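Local coordinates for Alr3699 protein (Nostoc sp., PDB 4XSP) that has the two-domain GT-B fold of glycosyltransferase families and binds uridine-5'-diphosphate, at residues I178-D183 / E294-V299; E302-G307 / Q361-Q366. All coordinates share one frame; numbering follows the deposited sequence.

Both contacts use helix 298-305, contact 1 at its N-terminal end and contact 2 at its C-terminal end. Their centres lie about 12 Å apart. The helix segment of contact 1 directly precedes that of contact 2, and both segments of contact 1 come before those of contact 2 in the sequence. Contact 1 brings the loop after strand 175-177, at the edge of the first parallel sheet, to the start of the helix. Contact 2 packs the end of the helix against helix 350-367, within the second half. F182 of contact 1 touches E302 and L305 of contact 2. UDP is bound from the same helix by R298, V299 and E302, so this one element joins the halves of the GT-B fold and the nucleotide.

Contact 1 (I178-D183 / E294-V299); sequences IYNGFD and EPFGRV. With UDP (uridine-5'-diphosphate), chain D.
Y179 faces F296, and N180 faces R298, as the nearest backbone pairs, with CA atoms 7.9 Å apart between Y179 and F296. Segment 178-183 has no regular structure. In segment 294-299, G297 is the N-cap residue and the helix starts at R298. F296 has CG anti to its backbone N (chi1 -176°), which carries the ring across to the loop. N180 lies over one face of this ring, with CB 4.2 Å from the ring centroid in an off-centre CH-pi contact. Y179 meets the same ring at its edge, CD1 to CE2 of F296 at 3.5 Å, rim to rim with planes at 40°. F182 also comes to the edge of F296. CE2 of F182 sits over the centre of one face of the R298 guanidinium, 3.7 Å from R298 CZ. The R298 chain bends at chi3 (65°), and its NE donates to O3' of UDP at 3.1 Å. One water accepts from R298 NH1 and another from R298 NH2, and both probably donate to G181 O. The backbone N atoms of R298 and V299 donate to O2A and O1A of UDP. The helix start therefore meets the diphosphate with its N-H groups, and its dipole probably adds to the attraction. The contact is thus a junction where a loop of the first GT-B half meets the nucleotide-binding helix start of the second. Around it, helix 20-29 touches N180 and R298. V301 of helix 298-305 touches F182 and F296, and helix 370-382 packs on I178 just beyond strand 175-177.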
loop_
_atom_site.group_PDB
_atom_site.type_symbol
_atom_site.label_atom_id
_atom_site.label_comp_id
_atom_site.label_asym_id
_atom_site.label_seq_id
_atom_site.Cartn_x
_atom_site.Cartn_y
_atom_site.Cartn_z
ATOM N N ILE B 178 19.175 -3.523 20.868
ATOM C CA ILE B 178 18.559 -4.010 22.094
ATOM C C ILE B 178 18.456 -5.516 21.944
ATOM O O ILE B 178 17.787 -6.033 21.044
ATOM C CB ILE B 178 17.193 -3.415 22.351
ATOM C CG1 ILE B 178 17.286 -1.906 22.464
ATOM C CG2 ILE B 178 16.619 -3.939 23.677
ATOM C CD1 ILE B 178 15.945 -1.217 22.625
ATOM N N TYR B 179 19.131 -6.228 22.852
ATOM C CA TYR B 179 19.227 -7.669 22.839
ATOM C C TYR B 179 17.912 -8.266 23.296
ATOM O O TYR B 179 17.097 -7.574 23.900
ATOM C CB TYR B 179 20.422 -8.104 23.721
ATOM C CG TYR B 179 21.802 -7.702 23.179
ATOM C CD1 TYR B 179 22.221 -8.121 21.932
ATOM C CD2 TYR B 179 22.699 -6.953 23.933
ATOM C CE1 TYR B 179 23.488 -7.786 21.438
ATOM C CE2 TYR B 179 23.961 -6.606 23.447
ATOM C CZ TYR B 179 24.344 -7.028 22.188
ATOM O OH TYR B 179 25.600 -6.710 21.632
ATOM N N ASN B 180 17.673 -9.547 22.989
ATOM C CA ASN B 180 16.525 -10.235 23.564
ATOM C C ASN B 180 16.665 -10.327 25.083
ATOM O O ASN B 180 17.760 -10.501 25.598
ATOM C CB ASN B 180 16.415 -11.664 23.041
ATOM C CG ASN B 180 16.056 -11.768 21.557
ATOM O OD1 ASN B 180 16.331 -10.904 20.722
ATOM N ND2 ASN B 180 15.465 -12.895 21.231
ATOM N N GLY B 181 15.558 -10.234 25.798
ATOM C CA GLY B 181 15.561 -10.302 27.246
ATOM C C GLY B 181 14.995 -11.631 27.742
ATOM O O GLY B 181 14.231 -12.285 27.043
ATOM N N PHE B 182 15.438 -12.058 28.919
ATOM C CA PHE B 182 15.032 -13.350 29.516
ATOM C C PHE B 182 14.679 -13.228 30.997
ATOM O O PHE B 182 15.296 -12.465 31.696
ATOM C CB PHE B 182 16.150 -14.371 29.322
ATOM C CG PHE B 182 16.515 -14.597 27.863
ATOM C CD1 PHE B 182 17.375 -13.727 27.186
ATOM C CD2 PHE B 182 15.979 -15.647 27.181
ATOM C CE1 PHE B 182 17.690 -13.929 25.858
ATOM C CE2 PHE B 182 16.293 -15.866 25.849
ATOM C CZ PHE B 182 17.147 -15.019 25.187
ATOM N N ASP B 183 13.705 -13.999 31.465
ATOM C CA ASP B 183 13.372 -14.073 32.880
ATOM C C ASP B 183 14.406 -14.966 33.545
ATOM O O ASP B 183 14.342 -16.203 33.452
ATOM C CB ASP B 183 11.954 -14.595 33.071
ATOM C CG ASP B 183 11.585 -14.733 34.545
ATOM O OD1 ASP B 183 12.465 -14.918 35.402
ATOM O OD2 ASP B 183 10.396 -14.665 34.842
ATOM N N GLU B 294 24.237 -16.246 12.669
ATOM C CA GLU B 294 23.040 -16.150 13.505
ATOM C C GLU B 294 22.841 -14.706 13.954
ATOM O O GLU B 294 23.767 -14.127 14.512
ATOM C CB GLU B 294 23.253 -16.995 14.757
ATOM C CG GLU B 294 21.991 -17.274 15.544
ATOM C CD GLU B 294 21.340 -18.545 15.097
ATOM O OE1 GLU B 294 21.560 -18.948 13.924
ATOM O OE2 GLU B 294 20.634 -19.154 15.924
ATOM N N PRO B 295 21.637 -14.128 13.748
ATOM C CA PRO B 295 21.385 -12.749 14.210
ATOM C C PRO B 295 21.582 -12.594 15.734
ATOM O O PRO B 295 22.208 -11.666 16.159
ATOM C CB PRO B 295 19.928 -12.500 13.841
ATOM C CG PRO B 295 19.528 -13.615 12.932
ATOM C CD PRO B 295 20.413 -14.773 13.261
ATOM N N PHE B 296 21.059 -13.540 16.505
ATOM C CA PHE B 296 21.139 -13.574 17.966
ATOM C C PHE B 296 20.785 -15.003 18.355
ATOM O O PHE B 296 19.660 -15.452 18.129
ATOM C CB PHE B 296 20.085 -12.632 18.586
ATOM C CG PHE B 296 20.150 -12.527 20.100
ATOM C CD1 PHE B 296 19.563 -13.471 20.912
ATOM C CD2 PHE B 296 20.786 -11.450 20.709
ATOM C CE1 PHE B 296 19.615 -13.354 22.323
ATOM C CE2 PHE B 296 20.868 -11.348 22.101
ATOM C CZ PHE B 296 20.271 -12.294 22.904
ATOM N N GLY B 297 21.684 -15.764 18.907
ATOM C CA GLY B 297 21.218 -17.108 19.354
ATOM C C GLY B 297 20.543 -17.103 20.725
ATOM O O GLY B 297 21.218 -17.088 21.746
ATOM N N ARG B 298 19.213 -17.116 20.766
ATOM C CA ARG B 298 18.508 -17.206 22.048
ATOM C C ARG B 298 18.998 -18.369 22.900
ATOM O O ARG B 298 19.153 -18.233 24.095
ATOM C CB ARG B 298 17.015 -17.341 21.833
ATOM C CG ARG B 298 16.346 -16.049 21.380
ATOM C CD ARG B 298 14.858 -16.214 21.114
ATOM N NE ARG B 298 14.070 -16.544 22.312
ATOM C CZ ARG B 298 13.658 -15.687 23.241
ATOM N NH1 ARG B 298 13.969 -14.391 23.187
ATOM N NH2 ARG B 298 12.912 -16.120 24.241
ATOM N N VAL B 299 19.209 -19.523 22.267
ATOM C CA VAL B 299 19.640 -20.738 22.965
ATOM C C VAL B 299 21.024 -20.606 23.613
ATOM O O VAL B 299 21.303 -21.245 24.625
ATOM C CB VAL B 299 19.570 -22.004 22.072
ATOM C CG1 VAL B 299 18.121 -22.346 21.799
ATOM C CG2 VAL B 299 20.374 -21.846 20.778
HETATM N N1 UDP D . 12.944 -23.735 21.443
HETATM C C2 UDP D . 11.896 -24.402 22.105
HETATM N N3 UDP D . 11.741 -25.732 21.971
HETATM C C4 UDP D . 12.564 -26.449 21.168
HETATM C C5 UDP D . 13.601 -25.812 20.474
HETATM C C6 UDP D . 13.771 -24.435 20.640
HETATM O O2 UDP D . 11.098 -23.792 22.848
HETATM O O4 UDP D . 12.376 -27.679 21.061
HETATM C "C1'" UDP D . 13.129 -22.282 21.614
HETATM C "C2'" UDP D . 14.457 -21.879 22.273
HETATM O "O2'" UDP D . 14.423 -22.022 23.709
HETATM C "C3'" UDP D . 14.608 -20.435 21.824
HETATM C "C4'" UDP D . 13.953 -20.437 20.436
HETATM O "O4'" UDP D . 13.137 -21.570 20.376
HETATM O "O3'" UDP D . 13.914 -19.568 22.748
HETATM C "C5'" UDP D . 14.952 -20.599 19.301
HETATM O "O5'" UDP D . 15.619 -19.354 19.221
HETATM P PA UDP D . 17.025 -19.145 18.484
HETATM O O1A UDP D . 18.068 -19.942 19.259
HETATM O O2A UDP D . 17.251 -17.653 18.488
HETATM O O3A UDP D . 16.783 -19.797 17.004
HETATM P PB UDP D . 16.302 -19.026 15.635
HETATM O O1B UDP D . 16.679 -19.986 14.551
HETATM O O2B UDP D . 17.143 -17.767 15.601
HETATM O O3B UDP D . 14.822 -18.832 15.828
HETATM O O HOH W 1 12.750 -12.368 24.772
HETATM O O HOH W 2 12.509 -14.787 26.981
#

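Contact 2 (E302-G307 / Q361-Q366); sequences EAMLCG and QAIASQ. With UDP (uridine-5'-diphosphate), chain D.
A364 points its CB at helix 298-305 and fits between M304 and L305. Its CB is 3.7 Å from CB of M304 and 3.5 Å from CD2 of L305. The L305 side chain leaves its backbone in the direction away from helix 350-367, yet one branch turns back. Its chi1 (-65°) and chi2 (171°) together set CD2 against A364 CB and beside the backbone of S365. M304 makes a looser approach further along, where its CE lies 4.3 Å from CG2 of I363. Q361 meets the backbone of L305 rather than its side chain. Its chain is extended beyond CG and runs alongside the end of the helix. NE2 donates to L305 O at 2.9 Å, with an N-H...O angle of 165°. The acceptor lies close to the Q361 amide plane, but the donor stands above the L305 carbonyl plane. CA of Q361 approaches M304 O at 3.2 Å in a CA-H...O contact. G307 ends the helix with a Schellman motif. On the facing helix, OG of S365 donates to Q361 O at 2.6 Å. The backbone N of S365 bonds to that oxygen from the opposite face of its plane. E302 points away from this interface; OE1 accepts from O2' of UDP and OE2, more distantly, from O3'. OE2 is also hydrogen-bonded to Y187 OH. The A364 methyl lets the helices pack closely through mainly apolar contacts, so the hydrogen bond from the Q361 amide supplies direction at the helix end.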
loop_
_atom_site.group_PDB
_atom_site.type_symbol
_atom_site.label_atom_id
_atom_site.label_comp_id
_atom_site.label_asym_id
_atom_site.label_seq_id
_atom_site.Cartn_x
_atom_site.Cartn_y
_atom_site.Cartn_z
ATOM N N GLU B 302 20.228 -18.582 26.689
ATOM C CA GLU B 302 19.529 -19.494 27.600
ATOM C C GLU B 302 20.483 -20.465 28.326
ATOM O O GLU B 302 20.370 -20.703 29.533
ATOM C CB GLU B 302 18.419 -20.229 26.888
ATOM C CG GLU B 302 17.274 -19.286 26.588
ATOM C CD GLU B 302 16.246 -19.885 25.672
ATOM O OE1 GLU B 302 16.613 -20.745 24.848
ATOM O OE2 GLU B 302 15.071 -19.505 25.806
ATOM N N ALA B 303 21.466 -20.961 27.587
ATOM C CA ALA B 303 22.408 -21.919 28.133
ATOM C C ALA B 303 23.278 -21.234 29.168
ATOM O O ALA B 303 23.508 -21.779 30.260
ATOM C CB ALA B 303 23.242 -22.503 27.006
ATOM N N MET B 304 23.727 -20.021 28.846
ATOM C CA MET B 304 24.501 -19.207 29.815
ATOM C C MET B 304 23.681 -18.959 31.090
ATOM O O MET B 304 24.164 -19.165 32.180
ATOM C CB MET B 304 24.933 -17.888 29.192
ATOM C CG MET B 304 25.804 -18.069 27.941
ATOM S SD MET B 304 26.158 -16.491 27.106
ATOM C CE MET B 304 27.783 -16.425 27.714
ATOM N N LEU B 305 22.410 -18.618 30.947
ATOM C CA LEU B 305 21.563 -18.412 32.138
ATOM C C LEU B 305 21.367 -19.662 32.992
ATOM O O LEU B 305 21.093 -19.562 34.186
ATOM C CB LEU B 305 20.208 -17.823 31.737
ATOM C CG LEU B 305 20.326 -16.409 31.148
ATOM C CD1 LEU B 305 19.015 -15.955 30.563
ATOM C CD2 LEU B 305 20.797 -15.403 32.177
ATOM N N CYS B 306 21.483 -20.838 32.353
ATOM C CA CYS B 306 21.406 -22.122 33.033
ATOM C C CYS B 306 22.699 -22.494 33.742
ATOM O O CYS B 306 22.785 -23.551 34.363
ATOM C CB CYS B 306 21.053 -23.242 32.031
ATOM S SG CYS B 306 19.353 -23.168 31.452
ATOM N N GLY B 307 23.697 -21.634 33.627
ATOM C CA GLY B 307 24.997 -21.896 34.181
ATOM C C GLY B 307 25.720 -23.032 33.489
ATOM O O GLY B 307 26.421 -23.771 34.147
ATOM N N GLN B 361 26.784 -17.416 33.590
ATOM C CA GLN B 361 25.517 -17.142 34.283
ATOM C C GLN B 361 25.503 -15.702 34.803
ATOM O O GLN B 361 24.465 -14.992 34.675
ATOM C CB GLN B 361 25.230 -18.163 35.394
ATOM C CG GLN B 361 23.841 -18.039 35.993
ATOM C CD GLN B 361 23.537 -19.163 36.973
ATOM O OE1 GLN B 361 24.284 -19.384 37.918
ATOM N NE2 GLN B 361 22.458 -19.900 36.729
ATOM N N ALA B 362 26.633 -15.257 35.330
ATOM C CA ALA B 362 26.741 -13.880 35.897
ATOM C C ALA B 362 26.630 -12.818 34.815
ATOM O O ALA B 362 25.842 -11.868 34.942
ATOM C CB ALA B 362 28.022 -13.720 36.689
ATOM N N ILE B 363 27.382 -12.988 33.728
ATOM C CA ILE B 363 27.386 -12.013 32.665
ATOM C C ILE B 363 26.017 -11.969 31.953
ATOM O O ILE B 363 25.459 -10.887 31.747
ATOM C CB ILE B 363 28.568 -12.233 31.689
ATOM C CG1 ILE B 363 28.719 -11.077 30.700
ATOM C CG2 ILE B 363 28.375 -13.497 30.855
ATOM C CD1 ILE B 363 28.758 -9.706 31.319
ATOM N N ALA B 364 25.457 -13.136 31.635
ATOM C CA ALA B 364 24.177 -13.212 30.971
ATOM C C ALA B 364 23.065 -12.646 31.835
ATOM O O ALA B 364 22.178 -11.962 31.313
ATOM C CB ALA B 364 23.847 -14.626 30.571
ATOM N N SER B 365 23.084 -12.917 33.128
ATOM C CA SER B 365 22.100 -12.241 34.023
ATOM C C SER B 365 22.151 -10.722 33.973
ATOM O O SER B 365 21.117 -10.074 34.110
ATOM C CB SER B 365 22.237 -12.669 35.485
ATOM O OG SER B 365 22.212 -14.083 35.562
ATOM N N GLN B 366 23.345 -10.166 33.817
ATOM C CA GLN B 366 23.552 -8.714 33.766
ATOM C C GLN B 366 23.097 -8.126 32.427
ATOM O O GLN B 366 22.470 -7.086 32.364
ATOM C CB GLN B 366 25.039 -8.423 33.980
ATOM C CG GLN B 366 25.504 -7.023 33.667
ATOM C CD GLN B 366 26.999 -6.875 33.727
ATOM O OE1 GLN B 366 27.650 -7.244 34.714
ATOM N NE2 GLN B 366 27.564 -6.336 32.669
HETATM N N1 UDP D . 12.944 -23.735 21.443
HETATM C C2 UDP D . 11.896 -24.402 22.105
HETATM N N3 UDP D . 11.741 -25.732 21.971
HETATM C C4 UDP D . 12.564 -26.449 21.168
HETATM C C5 UDP D . 13.601 -25.812 20.474
HETATM C C6 UDP D . 13.771 -24.435 20.640
HETATM O O2 UDP D . 11.098 -23.792 22.848
HETATM O O4 UDP D . 12.376 -27.679 21.061
HETATM C "C1'" UDP D . 13.129 -22.282 21.614
HETATM C "C2'" UDP D . 14.457 -21.879 22.273
HETATM O "O2'" UDP D . 14.423 -22.022 23.709
HETATM C "C3'" UDP D . 14.608 -20.435 21.824
HETATM C "C4'" UDP D . 13.953 -20.437 20.436
HETATM O "O4'" UDP D . 13.137 -21.570 20.376
HETATM O "O3'" UDP D . 13.914 -19.568 22.748
HETATM C "C5'" UDP D . 14.952 -20.599 19.301
HETATM O "O5'" UDP D . 15.619 -19.354 19.221
HETATM P PA UDP D . 17.025 -19.145 18.484
HETATM O O1A UDP D . 18.068 -19.942 19.259
HETATM O O2A UDP D . 17.251 -17.653 18.488
HETATM O O3A UDP D . 16.783 -19.797 17.004
HETATM P PB UDP D . 16.302 -19.026 15.635
HETATM O O1B UDP D . 16.679 -19.986 14.551
HETATM O O2B UDP D . 17.143 -17.767 15.601
HETATM O O3B UDP D . 14.822 -18.832 15.828
#